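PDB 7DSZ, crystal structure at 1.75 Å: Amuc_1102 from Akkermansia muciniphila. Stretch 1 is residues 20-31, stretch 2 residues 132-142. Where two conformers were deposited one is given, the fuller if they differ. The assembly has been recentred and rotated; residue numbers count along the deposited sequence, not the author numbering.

Stretch 1, residues 20-31: RVSLEKLSLYMR
Stretch 2 132-142: KWVKYQGVVVE

Strands that pack through their side chains, without sharing a backbone ladder, can meet through every second residue, the ones between facing away, and Amuc_1102 offers a compact example. Strand 20-23 runs nearly antiparallel to the strand that includes Tyr-136 to Glu-142, at 160°, with axes 8.7 Å apart at closest approach. The register pairs Val-21 with Val-141 (CA to CA 7.7 Å), Leu-26 with Gln-137 (7.4 Å) and Leu-28 with Val-134 (8.7 Å). Extended backbones, for example phi/psi -119/122 at Val-21 and -136/127 at Val-139, send alternate CA-to-CB bonds across the gap: Val-21 and Leu-23 on one side, Gln-137, Val-139 and Val-141 on the other. Val-134 also points across, but Lys-135, at -86/-47, breaks the extended pattern before Gln-137. In the loop Glu-24 (-97/-145) to Leu-26, Leu-26 points toward the partner, and Leu-28 does so from strand 27-31.

Branched aliphatic side chains fill this space without leaving polar groups stranded. Val-21 CG2 lies 4.1 Å from Val-141 CG1, both residues t. Leu-23, m,t, brings its CD2 to 3.9 Å from Val-141 CG2. Leu-26 adopts t,p and sets its CD2 4.1 Å from CG2 of Val-139, also t. Leu-28 repeats t,p, and its CD2 lies 4.0 Å from Val-134 CG2 and 3.6 Å from Trp-133 CZ2.

The indole of Trp-133 starts sideways, but chi1 56° (p) and chi2 -89° bring its end nearer. Met-30 likewise starts sideways; its m,m,m chain curls until SD lies at the ring edge, 4.2 Å from Trp-133 CZ2.

One hydrogen bond crosses between the stretches. Gln-137, with chi1 m, chi2 t and chi3 145°, donates from NE2 to Leu-26 O at 3.0 Å (N-H...O 146°). The amide offers two N-H groups; NE2 is also hydrogen-bonded elsewhere in the structure. The contact buries 470 Å², both sides summed; Leu-26 has the largest area covered, 80 Å².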

ATOM      1  N   ARG C  20      -7.217  16.358  24.901  1.00 21.93           N
ATOM      2  CA  ARG C  20      -8.382  15.606  25.333  1.00 23.28           C
ATOM      3  C   ARG C  20      -9.231  15.228  24.130  1.00 23.91           C
ATOM      4  O   ARG C  20      -9.478  16.053  23.241  1.00 26.03           O
ATOM      5  CB  ARG C  20      -9.222  16.403  26.325  1.00 26.04           C
ATOM      6  CG  ARG C  20      -8.485  16.646  27.636  1.00 22.70           C
ATOM      7  CD  ARG C  20      -8.266  15.333  28.379  1.00 30.69           C
ATOM      8  NE  ARG C  20      -7.505  15.499  29.617  1.00 34.61           N
ATOM      9  CZ  ARG C  20      -6.190  15.340  29.728  1.00 31.22           C
ATOM     10  NH1 ARG C  20      -5.445  15.004  28.677  1.00 27.32           N
ATOM     11  NH2 ARG C  20      -5.608  15.512  30.907  1.00 28.57           N
ATOM     12  N   VAL C  21      -9.681  13.980  24.116  1.00 21.28           N
ATOM     13  CA  VAL C  21     -10.438  13.421  23.004  1.00 19.71           C
ATOM     14  C   VAL C  21     -11.809  13.003  23.518  1.00 23.42           C
ATOM     15  O   VAL C  21     -11.914  12.209  24.460  1.00 24.11           O
ATOM     16  CB  VAL C  21      -9.701  12.229  22.371  1.00 17.98           C
ATOM     17  CG1 VAL C  21     -10.541  11.621  21.268  1.00 22.14           C
ATOM     18  CG2 VAL C  21      -8.355  12.691  21.820  1.00 18.75           C
ATOM     19  N   SER C  22     -12.856  13.555  22.924  1.00 19.90           N
ATOM     20  CA  SER C  22     -14.225  13.179  23.244  0.50 21.55           C
ATOM     21  C   SER C  22     -14.674  12.127  22.236  1.00 24.04           C
ATOM     22  O   SER C  22     -14.869  12.437  21.060  1.00 22.24           O
ATOM     23  CB  SER C  22     -15.150  14.391  23.207  0.50 26.71           C
ATOM     24  OG  SER C  22     -16.485  13.997  23.460  0.50 30.08           O
ATOM     25  N   LEU C  23     -14.833  10.886  22.694  1.00 23.24           N
ATOM     26  CA  LEU C  23     -15.300   9.790  21.844  1.00 23.44           C
ATOM     27  C   LEU C  23     -16.806   9.618  21.947  1.00 27.69           C
ATOM     28  O   LEU C  23     -17.389   9.792  23.017  1.00 26.72           O
ATOM     29  CB  LEU C  23     -14.635   8.470  22.241  1.00 21.21           C
ATOM     30  CG  LEU C  23     -13.126   8.352  22.097  1.00 23.34           C
ATOM     31  CD1 LEU C  23     -12.665   7.033  22.713  1.00 21.83           C
ATOM     32  CD2 LEU C  23     -12.735   8.411  20.610  1.00 21.36           C
ATOM     33  N   GLU C  24     -17.434   9.266  20.828  1.00 22.39           N
ATOM     34  CA  GLU C  24     -18.788   8.748  20.879  1.00 24.07           C
ATOM     35  C   GLU C  24     -18.673   7.226  20.859  1.00 22.50           C
ATOM     36  O   GLU C  24     -17.748   6.686  21.459  1.00 27.89           O
ATOM     37  CB  GLU C  24     -19.638   9.313  19.737  1.00 26.93           C
ATOM     38  CG  GLU C  24     -19.647  10.866  19.693  1.00 29.30           C
ATOM     39  CD  GLU C  24     -20.135  11.509  20.994  1.00 38.99           C
ATOM     40  OE1 GLU C  24     -21.026  10.930  21.654  1.00 31.14           O
ATOM     41  OE2 GLU C  24     -19.623  12.598  21.356  1.00 36.76           O
ATOM     42  N   LYS C  25     -19.590   6.518  20.225  1.00 23.26           N
ATOM     43  CA  LYS C  25     -19.533   5.062  20.253  1.00 24.64           C
ATOM     44  C   LYS C  25     -19.019   4.522  18.925  1.00 21.94           C
ATOM     45  O   LYS C  25     -19.251   5.113  17.870  1.00 22.76           O
ATOM     46  CB  LYS C  25     -20.911   4.468  20.545  1.00 28.94           C
ATOM     47  CG  LYS C  25     -21.513   4.951  21.868  1.00 31.39           C
ATOM     48  CD  LYS C  25     -22.827   4.238  22.132  1.00 37.93           C
ATOM     49  CE  LYS C  25     -23.392   4.585  23.494  1.00 43.97           C
ATOM     50  NZ  LYS C  25     -24.647   3.805  23.714  1.00 47.43           N
ATOM     51  N   LEU C  26     -18.333   3.381  18.989  1.00 19.14           N
ATOM     52  CA  LEU C  26     -18.016   2.620  17.779  1.00 18.46           C
ATOM     53  C   LEU C  26     -19.280   1.945  17.257  1.00 21.73           C
ATOM     54  O   LEU C  26     -19.927   1.181  17.984  1.00 22.90           O
ATOM     55  CB  LEU C  26     -16.947   1.565  18.072  1.00 18.97           C
ATOM     56  CG  LEU C  26     -16.338   0.913  16.830  1.00 19.50           C
ATOM     57  CD1 LEU C  26     -15.490   1.906  16.012  1.00 19.58           C
ATOM     58  CD2 LEU C  26     -15.505  -0.280  17.234  1.00 17.58           C
ATOM     59  N   SER C  27     -19.631   2.223  16.003  1.00 17.67           N
ATOM     60  CA  SER C  27     -20.777   1.623  15.332  1.00 18.78           C
ATOM     61  C   SER C  27     -20.304   0.788  14.154  1.00 21.24           C
ATOM     62  O   SER C  27     -19.356   1.158  13.468  1.00 21.31           O
ATOM     63  CB  SER C  27     -21.746   2.680  14.811  1.00 22.88           C
ATOM     64  OG  SER C  27     -22.394   3.337  15.883  1.00 25.38           O
ATOM     65  N   LEU C  28     -21.006  -0.312  13.890  1.00 20.43           N
ATOM     66  CA  LEU C  28     -20.732  -1.140  12.715  1.00 18.97           C
ATOM     67  C   LEU C  28     -21.711  -0.801  11.602  1.00 19.84           C
ATOM     68  O   LEU C  28     -22.932  -0.842  11.808  1.00 23.38           O
ATOM     69  CB  LEU C  28     -20.838  -2.626  13.055  1.00 20.03           C
ATOM     70  CG  LEU C  28     -20.893  -3.571  11.845  1.00 21.09           C
ATOM     71  CD1 LEU C  28     -19.558  -3.539  11.107  1.00 20.65           C
ATOM     72  CD2 LEU C  28     -21.215  -4.979  12.304  1.00 24.25           C
ATOM     73  N   TYR C  29     -21.177  -0.460  10.437  1.00 17.50           N
ATOM     74  CA  TYR C  29     -21.947  -0.296   9.213  1.00 16.22           C
ATOM     75  C   TYR C  29     -21.490  -1.331   8.203  1.00 20.69           C
ATOM     76  O   TYR C  29     -20.295  -1.413   7.903  1.00 19.40           O
ATOM     77  CB  TYR C  29     -21.743   1.075   8.590  1.00 17.88           C
ATOM     78  CG  TYR C  29     -22.202   2.250   9.416  1.00 16.40           C
ATOM     79  CD1 TYR C  29     -23.486   2.752   9.265  1.00 21.19           C
ATOM     80  CD2 TYR C  29     -21.344   2.870  10.310  1.00 18.19           C
ATOM     81  CE1 TYR C  29     -23.913   3.848   9.992  1.00 19.20           C
ATOM     82  CE2 TYR C  29     -21.766   3.987  11.052  1.00 19.05           C
ATOM     83  CZ  TYR C  29     -23.051   4.457  10.875  1.00 21.67           C
ATOM     84  OH  TYR C  29     -23.479   5.550  11.569  1.00 22.98           O
ATOM     85  N   MET C  30     -22.428  -2.106   7.662  1.00 20.31           N
ATOM     86  CA  MET C  30     -22.116  -2.969   6.532  1.00 19.53           C
ATOM     87  C   MET C  30     -22.301  -2.157   5.259  1.00 20.26           C
ATOM     88  O   MET C  30     -23.370  -1.581   5.032  1.00 25.68           O
ATOM     89  CB  MET C  30     -22.997  -4.227   6.526  1.00 22.12           C
ATOM     90  CG  MET C  30     -22.862  -5.072   7.784  1.00 23.83           C
ATOM     91  SD  MET C  30     -21.172  -5.661   8.070  1.00 25.10           S
ATOM     92  CE  MET C  30     -20.772  -6.399   6.503  1.00 22.87           C
ATOM     93  N   ARG C  31     -21.265  -2.100   4.423  1.00 17.61           N
ATOM     94  CA  ARG C  31     -21.277  -1.190   3.286  1.00 19.56           C
ATOM     95  C   ARG C  31     -20.659  -1.883   2.088  1.00 24.24           C
ATOM     96  O   ARG C  31     -19.626  -2.538   2.215  1.00 22.41           O
ATOM     97  CB  ARG C  31     -20.486   0.100   3.564  1.00 23.33           C
ATOM     98  CG  ARG C  31     -21.009   0.949   4.733  1.00 26.38           C
ATOM     99  CD  ARG C  31     -20.105   2.159   4.925  1.00 27.98           C
ATOM    100  NE  ARG C  31     -19.876   2.763   3.631  1.00 34.98           N
ATOM    101  CZ  ARG C  31     -18.739   3.293   3.214  1.00 30.01           C
ATOM    102  NH1 ARG C  31     -17.653   3.330   3.980  1.00 25.43           N
ATOM    103  NH2 ARG C  31     -18.706   3.795   1.997  1.00 31.69           N
ATOM    104  N   LYS C 132     -25.880 -10.677  15.880  1.00 46.87           N
ATOM    105  CA  LYS C 132     -24.953  -9.815  16.611  1.00 43.66           C
ATOM    106  C   LYS C 132     -23.607 -10.526  16.704  1.00 40.96           C
ATOM    107  O   LYS C 132     -23.200 -11.041  17.750  1.00 41.40           O
ATOM    108  CB  LYS C 132     -25.501  -9.473  17.992  1.00 53.14           C
ATOM    109  CG  LYS C 132     -26.644  -8.481  17.968  1.00 59.49           C
ATOM    110  CD  LYS C 132     -26.220  -7.153  17.362  1.00 60.81           C
ATOM    111  CE  LYS C 132     -27.377  -6.523  16.613  1.00 61.49           C
ATOM    112  NZ  LYS C 132     -28.664  -6.731  17.336  1.00 58.82           N
ATOM    113  N   TRP C 133     -22.916 -10.562  15.565  1.00 32.55           N
ATOM    114  CA  TRP C 133     -21.672 -11.310  15.518  1.00 26.34           C
ATOM    115  C   TRP C 133     -20.516 -10.579  16.182  1.00 22.19           C
ATOM    116  O   TRP C 133     -19.501 -11.207  16.487  1.00 25.46           O
ATOM    117  CB  TRP C 133     -21.324 -11.666  14.071  1.00 30.71           C
ATOM    118  CG  TRP C 133     -21.235 -10.516  13.098  1.00 26.21           C
ATOM    119  CD1 TRP C 133     -22.253  -9.982  12.351  1.00 28.69           C
ATOM    120  CD2 TRP C 133     -20.045  -9.811  12.713  1.00 21.81           C
ATOM    121  NE1 TRP C 133     -21.769  -8.975  11.539  1.00 28.14           N
ATOM    122  CE2 TRP C 133     -20.417  -8.852  11.744  1.00 27.97           C
ATOM    123  CE3 TRP C 133     -18.701  -9.899  13.095  1.00 23.58           C
ATOM    124  CZ2 TRP C 133     -19.489  -7.981  11.153  1.00 22.81           C
ATOM    125  CZ3 TRP C 133     -17.785  -9.039  12.515  1.00 21.63           C
ATOM    126  CH2 TRP C 133     -18.186  -8.080  11.564  1.00 21.30           C
ATOM    127  N   VAL C 134     -20.646  -9.281  16.435  1.00 25.42           N
ATOM    128  CA  VAL C 134     -19.643  -8.541  17.193  1.00 23.64           C
ATOM    129  C   VAL C 134     -20.000  -8.654  18.672  1.00 24.05           C
ATOM    130  O   VAL C 134     -20.990  -8.073  19.124  1.00 28.51           O
ATOM    131  CB  VAL C 134     -19.578  -7.073  16.755  1.00 24.15           C
ATOM    132  CG1 VAL C 134     -18.482  -6.353  17.532  1.00 26.91           C
ATOM    133  CG2 VAL C 134     -19.350  -6.967  15.249  1.00 24.53           C
ATOM    134  N   LYS C 135     -19.183  -9.374  19.436  1.00 24.52           N
ATOM    135  CA  LYS C 135     -19.492  -9.626  20.840  1.00 27.67           C
ATOM    136  C   LYS C 135     -19.013  -8.503  21.753  1.00 31.44           C
ATOM    137  O   LYS C 135     -19.763  -8.049  22.621  1.00 28.97           O
ATOM    138  CB  LYS C 135     -18.883 -10.963  21.274  1.00 28.59           C
ATOM    139  CG  LYS C 135     -19.497 -12.153  20.547  1.00 35.53           C
ATOM    140  CD  LYS C 135     -21.017 -12.018  20.468  1.00 34.00           C
ATOM    141  CE  LYS C 135     -21.633 -13.227  19.778  1.00 37.71           C
ATOM    142  NZ  LYS C 135     -23.095 -13.073  19.557  1.00 43.39           N
ATOM    143  N   TYR C 136     -17.776  -8.050  21.570  1.00 24.51           N
ATOM    144  CA  TYR C 136     -17.228  -6.941  22.340  1.00 23.03           C
ATOM    145  C   TYR C 136     -16.510  -5.967  21.416  1.00 26.25           C
ATOM    146  O   TYR C 136     -15.968  -6.362  20.379  1.00 23.79           O
ATOM    147  CB  TYR C 136     -16.243  -7.421  23.377  1.00 23.17           C
ATOM    148  CG  TYR C 136     -16.816  -8.441  24.333  1.00 32.09           C
ATOM    149  CD1 TYR C 136     -17.797  -8.084  25.236  1.00 36.49           C
ATOM    150  CD2 TYR C 136     -16.377  -9.757  24.323  1.00 39.07           C
ATOM    151  CE1 TYR C 136     -18.329  -9.001  26.120  1.00 42.47           C
ATOM    152  CE2 TYR C 136     -16.902 -10.692  25.212  1.00 41.87           C
ATOM    153  CZ  TYR C 136     -17.879 -10.299  26.104  1.00 38.72           C
ATOM    154  OH  TYR C 136     -18.416 -11.202  26.988  1.00 43.07           O
ATOM    155  N   GLN C 137     -16.499  -4.692  21.819  1.00 22.25           N
ATOM    156  CA  GLN C 137     -15.794  -3.633  21.102  1.00 21.24           C
ATOM    157  C   GLN C 137     -15.064  -2.739  22.095  1.00 21.50           C
ATOM    158  O   GLN C 137     -15.535  -2.509  23.212  1.00 22.16           O
ATOM    159  CB  GLN C 137     -16.737  -2.733  20.281  1.00 23.08           C
ATOM    160  CG  GLN C 137     -17.589  -3.475  19.293  1.00 24.32           C
ATOM    161  CD  GLN C 137     -18.412  -2.558  18.407  1.00 25.64           C
ATOM    162  OE1 GLN C 137     -18.638  -2.857  17.235  1.00 25.48           O
ATOM    163  NE2 GLN C 137     -18.896  -1.452  18.973  1.00 24.27           N
ATOM    164  N   GLY C 138     -13.923  -2.206  21.671  1.00 21.10           N
ATOM    165  CA  GLY C 138     -13.229  -1.214  22.469  1.00 19.90           C
ATOM    166  C   GLY C 138     -12.346  -0.354  21.594  1.00 21.53           C
ATOM    167  O   GLY C 138     -11.822  -0.813  20.572  1.00 19.47           O
ATOM    168  N   VAL C 139     -12.187   0.907  21.993  1.00 18.29           N
ATOM    169  CA  VAL C 139     -11.284   1.837  21.324  1.00 17.45           C
ATOM    170  C   VAL C 139     -10.500   2.593  22.384  1.00 18.52           C
ATOM    171  O   VAL C 139     -11.096   3.181  23.289  1.00 20.96           O
ATOM    172  CB  VAL C 139     -12.041   2.832  20.423  1.00 16.23           C
ATOM    173  CG1 VAL C 139     -11.063   3.821  19.790  1.00 17.07           C
ATOM    174  CG2 VAL C 139     -12.840   2.080  19.347  1.00 16.83           C
ATOM    175  N   VAL C 140      -9.179   2.586  22.267  1.00 18.95           N
ATOM    176  CA  VAL C 140      -8.290   3.337  23.151  1.00 20.44           C
ATOM    177  C   VAL C 140      -7.514   4.339  22.311  1.00 22.15           C
ATOM    178  O   VAL C 140      -6.914   3.967  21.300  1.00 20.86           O
ATOM    179  CB  VAL C 140      -7.329   2.406  23.911  1.00 22.17           C
ATOM    180  CG1 VAL C 140      -6.337   3.232  24.759  1.00 20.50           C
ATOM    181  CG2 VAL C 140      -8.118   1.426  24.786  1.00 22.81           C
ATOM    182  N   VAL C 141      -7.521   5.607  22.727  1.00 16.77           N
ATOM    183  CA  VAL C 141      -6.827   6.671  22.001  1.00 14.96           C
ATOM    184  C   VAL C 141      -5.630   7.121  22.822  1.00 22.28           C
ATOM    185  O   VAL C 141      -5.773   7.437  24.010  1.00 21.51           O
ATOM    186  CB  VAL C 141      -7.751   7.871  21.719  1.00 19.30           C
ATOM    187  CG1 VAL C 141      -6.999   8.918  20.883  1.00 20.26           C
ATOM    188  CG2 VAL C 141      -9.022   7.413  21.008  1.00 20.98           C
ATOM    189  N   GLU C 142      -4.462   7.178  22.188  1.00 18.45           N
ATOM    190  CA  GLU C 142      -3.251   7.658  22.838  1.00 21.28           C
ATOM    191  C   GLU C 142      -2.738   8.917  22.150  1.00 26.79           C
ATOM    192  O   GLU C 142      -2.826   9.058  20.920  1.00 23.21           O
ATOM    193  CB  GLU C 142      -2.154   6.583  22.840  1.00 22.20           C
ATOM    194  CG  GLU C 142      -2.521   5.354  23.652  1.00 24.38           C
ATOM    195  CD  GLU C 142      -1.431   4.288  23.655  1.00 35.99           C
ATOM    196  OE1 GLU C 142      -0.377   4.503  23.028  1.00 41.51           O
ATOM    197  OE2 GLU C 142      -1.638   3.228  24.285  1.00 40.78           O
TER